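Local structure of nucleoside phosphorylase, putative (Trypanosoma brucei, 3BJE) at residues A43-R54 / T140-T148; G94-L104 / M293-S302. The protein acts as a homodimeric uridine phosphorylase, which splits uridine with phosphate into uracil and ribose 1-phosphate, and binds calcium. All coordinates share one frame; numbering follows the deposited sequence.

Contact 1. Residues A43-R54 / T140-T148; sequences ADRIIFVGDPGR and TMKIIRLGT. With R1P (1-O-phosphono-alpha-D-ribofuranose), chain C.
Lys142 N donates to Asp44 O in the first of five backbone hydrogen bonds that pair strands 45-49 and 142-148 in parallel within the core beta-sheet of the nucleoside phosphorylase fold; the last runs from Leu146 N to Phe48 O. Strand 142-148 and the turn after strand 45-49 hold the phosphate of ribose 1-phosphate. On the face bearing Phe48 and Ile143, the isoleucine methyl CG2 lies over the phenylalanine ring, a CH-pi contact with CG2 3.8 Å from the centroid.

Arg145 leaves this face with CG anti to the backbone N (chi1 164°). Its CB and CG run beside Phe48 O, and the extended chain carries NE to a salt bridge with Glu292. One face of the guanidinium lies against Gly147 CA. Arg145 NH1 donates to ester oxygen O1 of the ligand, while Arg145 NH2 reaches O2P at 2.8 Å.

Arg54 arrives from the other segment, bent at chi3 (-51°), which turns its guanidinium edge to the phosphate. NH1 and NH2 take O2P and O3P in nearly straight bonds; NH1 also makes a weak bond to Leu146 O. Gly50 N adds a third protein donor to O2P, and Thr148 OG1 donates to O3P over 2.8 Å.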
loop_
_atom_site.group_PDB
_atom_site.type_symbol
_atom_site.label_atom_id
_atom_site.label_comp_id
_atom_site.label_asym_id
_atom_site.label_seq_id
_atom_site.Cartn_x
_atom_site.Cartn_y
_atom_site.Cartn_z
ATOM N N ALA A 43 3.410 22.789 5.516
ATOM C CA ALA A 43 2.273 23.702 5.684
ATOM C C ALA A 43 1.111 23.013 6.410
ATOM O O ALA A 43 1.034 21.789 6.458
ATOM C CB ALA A 43 1.802 24.221 4.321
ATOM N N ASP A 44 0.206 23.811 6.965
ATOM C CA ASP A 44 -1.035 23.294 7.567
ATOM C C ASP A 44 -2.017 22.779 6.519
ATOM O O ASP A 44 -2.904 21.981 6.835
ATOM C CB ASP A 44 -1.749 24.383 8.373
ATOM C CG ASP A 44 -0.997 24.796 9.619
ATOM O OD1 ASP A 44 -0.071 24.090 10.044
ATOM O OD2 ASP A 44 -1.351 25.850 10.185
ATOM N N ARG A 45 -1.854 23.258 5.291
ATOM C CA ARG A 45 -2.722 22.897 4.184
ATOM C C ARG A 45 -1.949 22.005 3.217
ATOM O O ARG A 45 -0.916 22.408 2.690
ATOM C CB ARG A 45 -3.231 24.150 3.468
ATOM C CG ARG A 45 -4.274 24.930 4.247
ATOM C CD ARG A 45 -4.769 26.125 3.448
ATOM N NE ARG A 45 -5.833 26.862 4.136
ATOM C CZ ARG A 45 -5.635 27.707 5.145
ATOM N NH1 ARG A 45 -6.674 28.322 5.693
ATOM N NH2 ARG A 45 -4.414 27.942 5.617
ATOM N N ILE A 46 -2.475 20.806 2.987
ATOM C CA ILE A 46 -1.781 19.750 2.258
ATOM C C ILE A 46 -2.647 19.108 1.192
ATOM O O ILE A 46 -3.806 18.802 1.428
ATOM C CB ILE A 46 -1.338 18.625 3.250
ATOM C CG1 ILE A 46 -0.423 19.212 4.334
ATOM C CG2 ILE A 46 -0.641 17.464 2.521
ATOM C CD1 ILE A 46 -0.122 18.282 5.535
ATOM N N ILE A 47 -2.072 18.933 0.002
ATOM C CA ILE A 47 -2.672 18.100 -1.023
ATOM C C ILE A 47 -1.920 16.782 -1.091
ATOM O O ILE A 47 -0.706 16.794 -1.191
ATOM C CB ILE A 47 -2.611 18.747 -2.400
ATOM C CG1 ILE A 47 -3.379 20.054 -2.398
ATOM C CG2 ILE A 47 -3.218 17.803 -3.439
ATOM C CD1 ILE A 47 -3.282 20.820 -3.694
ATOM N N PHE A 48 -2.654 15.667 -1.016
ATOM C CA PHE A 48 -2.102 14.328 -1.229
ATOM C C PHE A 48 -2.345 13.926 -2.676
ATOM O O PHE A 48 -3.447 14.098 -3.218
ATOM C CB PHE A 48 -2.806 13.289 -0.365
ATOM C CG PHE A 48 -2.380 13.226 1.072
ATOM C CD1 PHE A 48 -1.207 13.780 1.551
ATOM C CD2 PHE A 48 -3.164 12.493 1.938
ATOM C CE1 PHE A 48 -0.871 13.637 2.891
ATOM C CE2 PHE A 48 -2.828 12.351 3.260
ATOM C CZ PHE A 48 -1.684 12.922 3.736
ATOM N N VAL A 49 -1.328 13.365 -3.301
ATOM C CA VAL A 49 -1.484 12.713 -4.596
ATOM C C VAL A 49 -0.882 11.333 -4.488
ATOM O O VAL A 49 0.016 11.120 -3.723
ATOM C CB VAL A 49 -0.779 13.499 -5.720
ATOM C CG1 VAL A 49 -1.459 14.863 -5.893
ATOM C CG2 VAL A 49 0.724 13.657 -5.446
ATOM N N GLY A 50 -1.367 10.362 -5.245
ATOM C CA GLY A 50 -0.766 9.041 -5.156
ATOM C C GLY A 50 0.527 8.959 -5.950
ATOM O O GLY A 50 1.531 8.390 -5.494
ATOM N N ASP A 51 0.485 9.491 -7.158
ATOM C CA ASP A 51 1.556 9.381 -8.123
ATOM C C ASP A 51 2.628 10.438 -7.856
ATOM O O ASP A 51 2.330 11.636 -7.893
ATOM C CB ASP A 51 0.953 9.593 -9.512
ATOM C CG ASP A 51 1.960 9.421 -10.642
ATOM O OD1 ASP A 51 3.170 9.227 -10.392
ATOM O OD2 ASP A 51 1.530 9.511 -11.804
ATOM N N PRO A 52 3.871 10.020 -7.541
ATOM C CA PRO A 52 4.925 11.016 -7.346
ATOM C C PRO A 52 5.097 11.979 -8.516
ATOM O O PRO A 52 5.476 13.123 -8.304
ATOM C CB PRO A 52 6.198 10.169 -7.133
ATOM C CG PRO A 52 5.846 8.803 -7.513
ATOM C CD PRO A 52 4.374 8.649 -7.324
ATOM N N GLY A 53 4.819 11.524 -9.731
ATOM C CA GLY A 53 4.899 12.407 -10.904
ATOM C C GLY A 53 3.986 13.626 -10.824
ATOM O O GLY A 53 4.284 14.674 -11.412
ATOM N N ARG A 54 2.886 13.520 -10.084
ATOM C CA ARG A 54 1.907 14.617 -10.028
ATOM C C ARG A 54 2.372 15.786 -9.145
ATOM O O ARG A 54 1.786 16.870 -9.177
ATOM C CB ARG A 54 0.550 14.094 -9.538
ATOM C CG ARG A 54 -0.638 15.032 -9.837
ATOM C CD ARG A 54 -2.012 14.393 -9.538
ATOM N NE ARG A 54 -2.143 13.076 -10.165
ATOM C CZ ARG A 54 -2.571 11.966 -9.561
ATOM N NH1 ARG A 54 -2.977 11.965 -8.295
ATOM N NH2 ARG A 54 -2.593 10.831 -10.244
ATOM N N THR A 140 -6.837 23.391 12.285
ATOM C CA THR A 140 -6.003 24.165 11.367
ATOM C C THR A 140 -5.455 23.307 10.227
ATOM O O THR A 140 -5.067 23.835 9.186
ATOM C CB THR A 140 -4.827 24.871 12.098
ATOM O OG1 THR A 140 -3.917 23.903 12.645
ATOM C CG2 THR A 140 -5.362 25.792 13.204
ATOM N N MET A 141 -5.420 21.988 10.412
ATOM C CA MET A 141 -4.938 21.098 9.376
ATOM C C MET A 141 -6.043 20.829 8.370
ATOM O O MET A 141 -7.139 20.403 8.740
ATOM C CB MET A 141 -4.466 19.781 9.993
ATOM C CG MET A 141 -3.317 19.942 10.997
ATOM S SD MET A 141 -1.829 20.667 10.248
ATOM C CE MET A 141 -1.529 19.526 8.885
ATOM N N LYS A 142 -5.728 21.072 7.102
ATOM C CA LYS A 142 -6.638 20.826 5.986
ATOM C C LYS A 142 -5.892 19.931 4.988
ATOM O O LYS A 142 -4.850 20.317 4.473
ATOM C CB LYS A 142 -7.009 22.128 5.278
ATOM C CG LYS A 142 -7.209 23.353 6.153
ATOM C CD LYS A 142 -8.431 23.270 6.992
ATOM C CE LYS A 142 -8.670 24.613 7.694
ATOM N NZ LYS A 142 -9.928 24.586 8.477
ATOM N N ILE A 143 -6.432 18.744 4.716
ATOM C CA ILE A 143 -5.769 17.758 3.870
ATOM C C ILE A 143 -6.735 17.278 2.791
ATOM O O ILE A 143 -7.807 16.762 3.107
ATOM C CB ILE A 143 -5.293 16.555 4.708
ATOM C CG1 ILE A 143 -4.411 17.053 5.860
ATOM C CG2 ILE A 143 -4.560 15.502 3.833
ATOM C CD1 ILE A 143 -3.943 15.966 6.826
ATOM N N ILE A 144 -6.380 17.468 1.524
ATOM C CA ILE A 144 -7.219 17.021 0.424
ATOM C C ILE A 144 -6.450 16.131 -0.532
ATOM O O ILE A 144 -5.423 16.510 -1.056
ATOM C CB ILE A 144 -7.832 18.205 -0.360
ATOM C CG1 ILE A 144 -8.555 19.156 0.605
ATOM C CG2 ILE A 144 -8.821 17.694 -1.473
ATOM C CD1 ILE A 144 -9.097 20.411 -0.058
ATOM N N ARG A 145 -6.991 14.945 -0.763
ATOM C CA ARG A 145 -6.474 14.052 -1.788
ATOM C C ARG A 145 -7.014 14.466 -3.141
ATOM O O ARG A 145 -8.207 14.676 -3.284
ATOM C CB ARG A 145 -6.884 12.616 -1.483
ATOM C CG ARG A 145 -6.737 11.672 -2.660
ATOM C CD ARG A 145 -6.811 10.225 -2.228
ATOM N NE ARG A 145 -7.148 9.337 -3.351
ATOM C CZ ARG A 145 -6.365 9.116 -4.409
ATOM N NH1 ARG A 145 -6.797 8.313 -5.367
ATOM N NH2 ARG A 145 -5.154 9.685 -4.526
ATOM N N LEU A 146 -6.123 14.605 -4.111
ATOM C CA LEU A 146 -6.504 14.783 -5.516
ATOM C C LEU A 146 -5.948 13.578 -6.265
ATOM O O LEU A 146 -4.735 13.439 -6.433
ATOM C CB LEU A 146 -5.975 16.093 -6.113
ATOM C CG LEU A 146 -6.188 16.265 -7.630
ATOM C CD1 LEU A 146 -7.656 16.057 -8.073
ATOM C CD2 LEU A 146 -5.689 17.619 -8.101
ATOM N N GLY A 147 -6.850 12.679 -6.666
ATOM C CA GLY A 147 -6.440 11.405 -7.194
ATOM C C GLY A 147 -7.104 11.012 -8.484
ATOM O O GLY A 147 -7.699 11.842 -9.179
ATOM N N THR A 148 -6.944 9.740 -8.833
ATOM C CA THR A 148 -7.666 9.140 -9.947
ATOM C C THR A 148 -8.483 8.004 -9.375
ATOM O O THR A 148 -8.207 7.526 -8.289
ATOM C CB THR A 148 -6.727 8.616 -11.055
ATOM O OG1 THR A 148 -5.854 7.600 -10.534
ATOM C CG2 THR A 148 -5.927 9.782 -11.679
HETATM C C5 R1P C . -3.905 3.026 -8.716
HETATM O O5 R1P C . -3.660 3.125 -10.127
HETATM C C4 R1P C . -3.680 4.365 -8.039
HETATM O O4 R1P C . -4.393 5.421 -8.707
HETATM C C1 R1P C . -5.312 6.056 -7.811
HETATM C C2 R1P C . -5.566 4.982 -6.739
HETATM O O2 R1P C . -6.172 5.426 -5.502
HETATM C C3 R1P C . -4.171 4.367 -6.602
HETATM O O3 R1P C . -3.285 5.180 -5.815
HETATM O O1 R1P C . -4.835 7.344 -7.295
HETATM P P R1P C . -3.525 8.186 -7.727
HETATM O O1P R1P C . -2.427 7.214 -7.270
HETATM O O2P R1P C . -3.612 9.450 -6.889
HETATM O O3P R1P C . -3.514 8.390 -9.208
HETATM O O HOH W 1 -1.061 23.797 12.572
#

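Contact 2. Residues G94-L104 / M293-S302; sequences GMGVDNIEIVL and METSAICYLS. With CA (calcium ion), chain G; R1P (1-O-phosphono-alpha-D-ribofuranose), chain C.
Glu294 OE2 accepts from Gly96 N at 2.8 Å through its anti lone pair, joining the residues that N-cap helices 295-302 and 97-104. It is the only hydrogen bond between the two segments. A bend at chi2 (95°) brings the Glu294 carboxylate to Gly96 N and the ribose. Ribose O3 donates to Glu294 OE2 in a very short hydrogen bond of 2.5 Å, so the Gly96 amide probably helps to position a sugar-binding carboxylate. Met293 N donates to the ribose O2, and the Met95 and Met293 side chains pack on the sugar.

Metal coordination belongs to 94-104. Calcium is bound by Met95 O, Asn99 OD1 and both carboxylate oxygens of Asp98, OD1 at 2.4 Å and OD2 at 2.8 Å. Equivalent ligands from the second subunit complete the site, placing the ion on the dimer interface.

Most of the remaining contacts are apolar. Val97 CG1 meets Ala297 CB at 3.6 Å. Ile100 lays CG1 across the Glu294 CB and turns CG2 onto Ile298 CG1, 3.6 Å away. Leu104 is a knob in a hole formed by Ala297, Ile298, Leu301 and Ser302, its CD1 3.7 Å from Leu301 CB.

The helices cross at -31° with segment axes 8.4 Å apart. Ile100, Leu104 and Ile298 rest on Phe48 of strand 45-49, while Ile298 and Ser302 lie against Ala309 of strand 308-318.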
loop_
_atom_site.group_PDB
_atom_site.type_symbol
_atom_site.label_atom_id
_atom_site.label_comp_id
_atom_site.label_asym_id
_atom_site.label_seq_id
_atom_site.Cartn_x
_atom_site.Cartn_y
_atom_site.Cartn_z
ATOM N N GLY A 94 2.264 7.618 -2.686
ATOM C CA GLY A 94 2.269 6.297 -3.297
ATOM C C GLY A 94 0.892 5.682 -3.121
ATOM O O GLY A 94 -0.041 6.332 -2.662
ATOM N N MET A 95 0.770 4.404 -3.451
ATOM C CA MET A 95 -0.540 3.777 -3.540
ATOM C C MET A 95 -0.957 3.141 -2.239
ATOM O O MET A 95 -0.171 2.416 -1.630
ATOM C CB MET A 95 -0.533 2.736 -4.653
ATOM C CG MET A 95 -0.147 3.316 -5.974
ATOM S SD MET A 95 -0.301 2.175 -7.348
ATOM C CE MET A 95 1.147 1.159 -7.085
ATOM N N GLY A 96 -2.185 3.411 -1.807
ATOM C CA GLY A 96 -2.797 2.638 -0.742
ATOM C C GLY A 96 -2.976 3.259 0.634
ATOM O O GLY A 96 -2.307 4.215 1.010
ATOM N N VAL A 97 -3.934 2.693 1.365
ATOM C CA VAL A 97 -4.268 3.139 2.713
ATOM C C VAL A 97 -3.150 2.881 3.722
ATOM O O VAL A 97 -3.028 3.578 4.725
ATOM C CB VAL A 97 -5.585 2.494 3.232
ATOM C CG1 VAL A 97 -6.811 3.089 2.497
ATOM C CG2 VAL A 97 -5.533 0.959 3.151
ATOM N N ASP A 98 -2.331 1.879 3.428
ATOM C CA ASP A 98 -1.157 1.599 4.231
ATOM C C ASP A 98 -0.151 2.734 4.110
ATOM O O ASP A 98 0.422 3.179 5.109
ATOM C CB ASP A 98 -0.537 0.258 3.828
ATOM C CG ASP A 98 -0.108 0.193 2.384
ATOM O OD1 ASP A 98 -0.766 0.752 1.484
ATOM O OD2 ASP A 98 0.876 -0.489 2.105
ATOM N N ASN A 99 0.034 3.226 2.887
ATOM C CA ASN A 99 0.890 4.400 2.631
ATOM C C ASN A 99 0.337 5.644 3.321
ATOM O O ASN A 99 1.082 6.480 3.857
ATOM C CB ASN A 99 1.030 4.639 1.133
ATOM C CG ASN A 99 1.889 3.581 0.450
ATOM O OD1 ASN A 99 1.676 2.363 0.610
ATOM N ND2 ASN A 99 2.875 4.048 -0.317
ATOM N N ILE A 100 -0.991 5.774 3.298
ATOM C CA ILE A 100 -1.662 6.864 4.002
ATOM C C ILE A 100 -1.372 6.800 5.504
ATOM O O ILE A 100 -1.076 7.820 6.140
ATOM C CB ILE A 100 -3.210 6.869 3.724
ATOM C CG1 ILE A 100 -3.542 7.167 2.246
ATOM C CG2 ILE A 100 -3.903 7.871 4.655
ATOM C CD1 ILE A 100 -2.910 8.429 1.670
ATOM N N GLU A 101 -1.470 5.600 6.064
ATOM C CA GLU A 101 -1.242 5.407 7.494
ATOM C C GLU A 101 0.177 5.899 7.834
ATOM O O GLU A 101 0.384 6.604 8.820
ATOM C CB GLU A 101 -1.447 3.935 7.864
ATOM C CG GLU A 101 -1.469 3.651 9.384
ATOM C CD GLU A 101 -0.182 3.055 9.974
ATOM O OE1 GLU A 101 0.881 3.085 9.280
ATOM O OE2 GLU A 101 -0.226 2.571 11.126
ATOM N N ILE A 102 1.143 5.555 6.986
ATOM C CA ILE A 102 2.507 6.030 7.185
ATOM C C ILE A 102 2.576 7.556 7.164
ATOM O O ILE A 102 3.080 8.205 8.084
ATOM C CB ILE A 102 3.429 5.450 6.109
ATOM C CG1 ILE A 102 3.665 3.963 6.387
ATOM C CG2 ILE A 102 4.777 6.209 6.089
ATOM C CD1 ILE A 102 4.342 3.219 5.245
ATOM N N VAL A 103 2.090 8.146 6.088
ATOM C CA VAL A 103 2.252 9.577 5.899
ATOM C C VAL A 103 1.477 10.398 6.944
ATOM O O VAL A 103 1.983 11.432 7.425
ATOM C CB VAL A 103 1.869 9.966 4.456
ATOM C CG1 VAL A 103 1.902 11.488 4.257
ATOM C CG2 VAL A 103 2.843 9.311 3.472
ATOM N N LEU A 104 0.239 9.997 7.263
ATOM C CA LEU A 104 -0.511 10.729 8.291
ATOM C C LEU A 104 0.125 10.634 9.686
ATOM O O LEU A 104 0.091 11.623 10.435
ATOM C CB LEU A 104 -1.981 10.317 8.348
ATOM C CG LEU A 104 -2.870 10.925 7.261
ATOM C CD1 LEU A 104 -4.268 10.325 7.412
ATOM C CD2 LEU A 104 -2.915 12.444 7.306
ATOM N N MET A 293 -8.009 3.737 -3.825
ATOM C CA MET A 293 -7.175 2.991 -2.866
ATOM C C MET A 293 -6.685 3.736 -1.611
ATOM O O MET A 293 -5.928 3.160 -0.838
ATOM C CB MET A 293 -5.969 2.397 -3.603
ATOM C CG MET A 293 -6.366 1.372 -4.657
ATOM S SD MET A 293 -5.002 0.654 -5.589
ATOM C CE MET A 293 -4.101 -0.210 -4.257
ATOM N N GLU A 294 -7.116 4.984 -1.391
ATOM C CA GLU A 294 -6.610 5.788 -0.257
ATOM C C GLU A 294 -7.631 6.475 0.650
ATOM O O GLU A 294 -7.325 6.767 1.805
ATOM C CB GLU A 294 -5.644 6.864 -0.788
ATOM C CG GLU A 294 -4.341 6.292 -1.363
ATOM C CD GLU A 294 -4.362 6.077 -2.875
ATOM O OE1 GLU A 294 -5.030 6.833 -3.595
ATOM O OE2 GLU A 294 -3.685 5.131 -3.382
ATOM N N THR A 295 -8.827 6.742 0.141
ATOM C CA THR A 295 -9.686 7.746 0.763
ATOM C C THR A 295 -10.231 7.342 2.129
ATOM O O THR A 295 -10.297 8.166 3.030
ATOM C CB THR A 295 -10.812 8.159 -0.220
ATOM O OG1 THR A 295 -10.215 8.868 -1.301
ATOM C CG2 THR A 295 -11.843 9.070 0.444
ATOM N N SER A 296 -10.646 6.084 2.288
ATOM C CA SER A 296 -11.211 5.634 3.555
ATOM C C SER A 296 -10.285 5.961 4.730
ATOM O O SER A 296 -10.736 6.547 5.723
ATOM C CB SER A 296 -11.457 4.125 3.525
ATOM O OG SER A 296 -10.259 3.431 3.220
ATOM N N ALA A 297 -8.996 5.610 4.623
ATOM C CA ALA A 297 -8.032 5.834 5.726
ATOM C C ALA A 297 -7.700 7.320 5.887
ATOM O O ALA A 297 -7.474 7.806 6.995
ATOM C CB ALA A 297 -6.733 5.036 5.513
ATOM N N ILE A 298 -7.631 8.053 4.790
ATOM C CA ILE A 298 -7.435 9.493 4.898
ATOM C C ILE A 298 -8.524 10.086 5.748
ATOM O O ILE A 298 -8.266 10.885 6.645
ATOM C CB ILE A 298 -7.473 10.170 3.512
ATOM C CG1 ILE A 298 -6.223 9.817 2.735
ATOM C CG2 ILE A 298 -7.615 11.696 3.630
ATOM C CD1 ILE A 298 -6.299 10.240 1.263
ATOM N N CYS A 299 -9.777 9.756 5.422
ATOM C CA CYS A 299 -10.905 10.293 6.172
ATOM C C CYS A 299 -10.910 9.835 7.640
ATOM O O CYS A 299 -11.111 10.627 8.565
ATOM C CB CYS A 299 -12.211 9.913 5.487
ATOM S SG CYS A 299 -12.461 10.796 3.924
ATOM N N TYR A 300 -10.742 8.540 7.843
ATOM C CA TYR A 300 -10.824 7.973 9.189
ATOM C C TYR A 300 -9.712 8.452 10.114
ATOM O O TYR A 300 -9.966 8.885 11.244
ATOM C CB TYR A 300 -10.818 6.445 9.126
ATOM C CG TYR A 300 -11.046 5.810 10.480
ATOM C CD1 TYR A 300 -12.317 5.459 10.914
ATOM C CD2 TYR A 300 -9.983 5.587 11.343
ATOM C CE1 TYR A 300 -12.515 4.903 12.172
ATOM C CE2 TYR A 300 -10.162 5.023 12.600
ATOM C CZ TYR A 300 -11.439 4.695 13.016
ATOM O OH TYR A 300 -11.643 4.142 14.256
ATOM N N LEU A 301 -8.479 8.336 9.653
ATOM C CA LEU A 301 -7.338 8.687 10.490
ATOM C C LEU A 301 -7.277 10.216 10.694
ATOM O O LEU A 301 -6.968 10.659 11.799
ATOM C CB LEU A 301 -6.064 8.178 9.848
ATOM C CG LEU A 301 -5.937 6.643 9.780
ATOM C CD1 LEU A 301 -4.659 6.236 9.061
ATOM C CD2 LEU A 301 -5.906 6.020 11.172
ATOM N N SER A 302 -7.624 11.008 9.665
ATOM C CA SER A 302 -7.649 12.474 9.828
ATOM C C SER A 302 -8.710 12.868 10.851
ATOM O O SER A 302 -8.447 13.689 11.756
ATOM C CB SER A 302 -7.866 13.201 8.496
ATOM O OG SER A 302 -6.793 12.963 7.609
HETATM CA CA CA G . 0.619 0.467 -0.490
HETATM C C5 R1P C . -3.905 3.026 -8.716
HETATM O O5 R1P C . -3.660 3.125 -10.127
HETATM C C4 R1P C . -3.680 4.365 -8.039
HETATM O O4 R1P C . -4.393 5.421 -8.707
HETATM C C1 R1P C . -5.312 6.056 -7.811
HETATM C C2 R1P C . -5.566 4.982 -6.739
HETATM O O2 R1P C . -6.172 5.426 -5.502
HETATM C C3 R1P C . -4.171 4.367 -6.602
HETATM O O3 R1P C . -3.285 5.180 -5.815
HETATM O O1 R1P C . -4.835 7.344 -7.295
HETATM P P R1P C . -3.525 8.186 -7.727
HETATM O O1P R1P C . -2.427 7.214 -7.270
HETATM O O2P R1P C . -3.612 9.450 -6.889
HETATM O O3P R1P C . -3.514 8.390 -9.208
#

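How the contacts relate
Contact 2 is wholly buried; contact 1 is mostly so but reaches the surface at its Asp44 and Thr140 end. Contact 1 joins two strands and contact 2 two helices, and the helix pair packs on the sheet face that carries Phe48 and Ile143. There Leu104 CD2 meets Ile143 CD1 at 3.7 Å. Main-chain hydrogen bonds dominate the strand pair, whereas methyl groups dominate between the helices. Each contact ends at the same ribose 1-phosphate: 43-54/140-148 supplies arginine, backbone and threonine hydroxyl donors for the phosphate, 94-104/293-302 a carboxylate for ribose hydroxyl O3 and Met293 N for O2. A salt bridge from Arg145 NH1 to Glu294 OE1 ties these two halves together. Contact 2 additionally holds the intersubunit calcium.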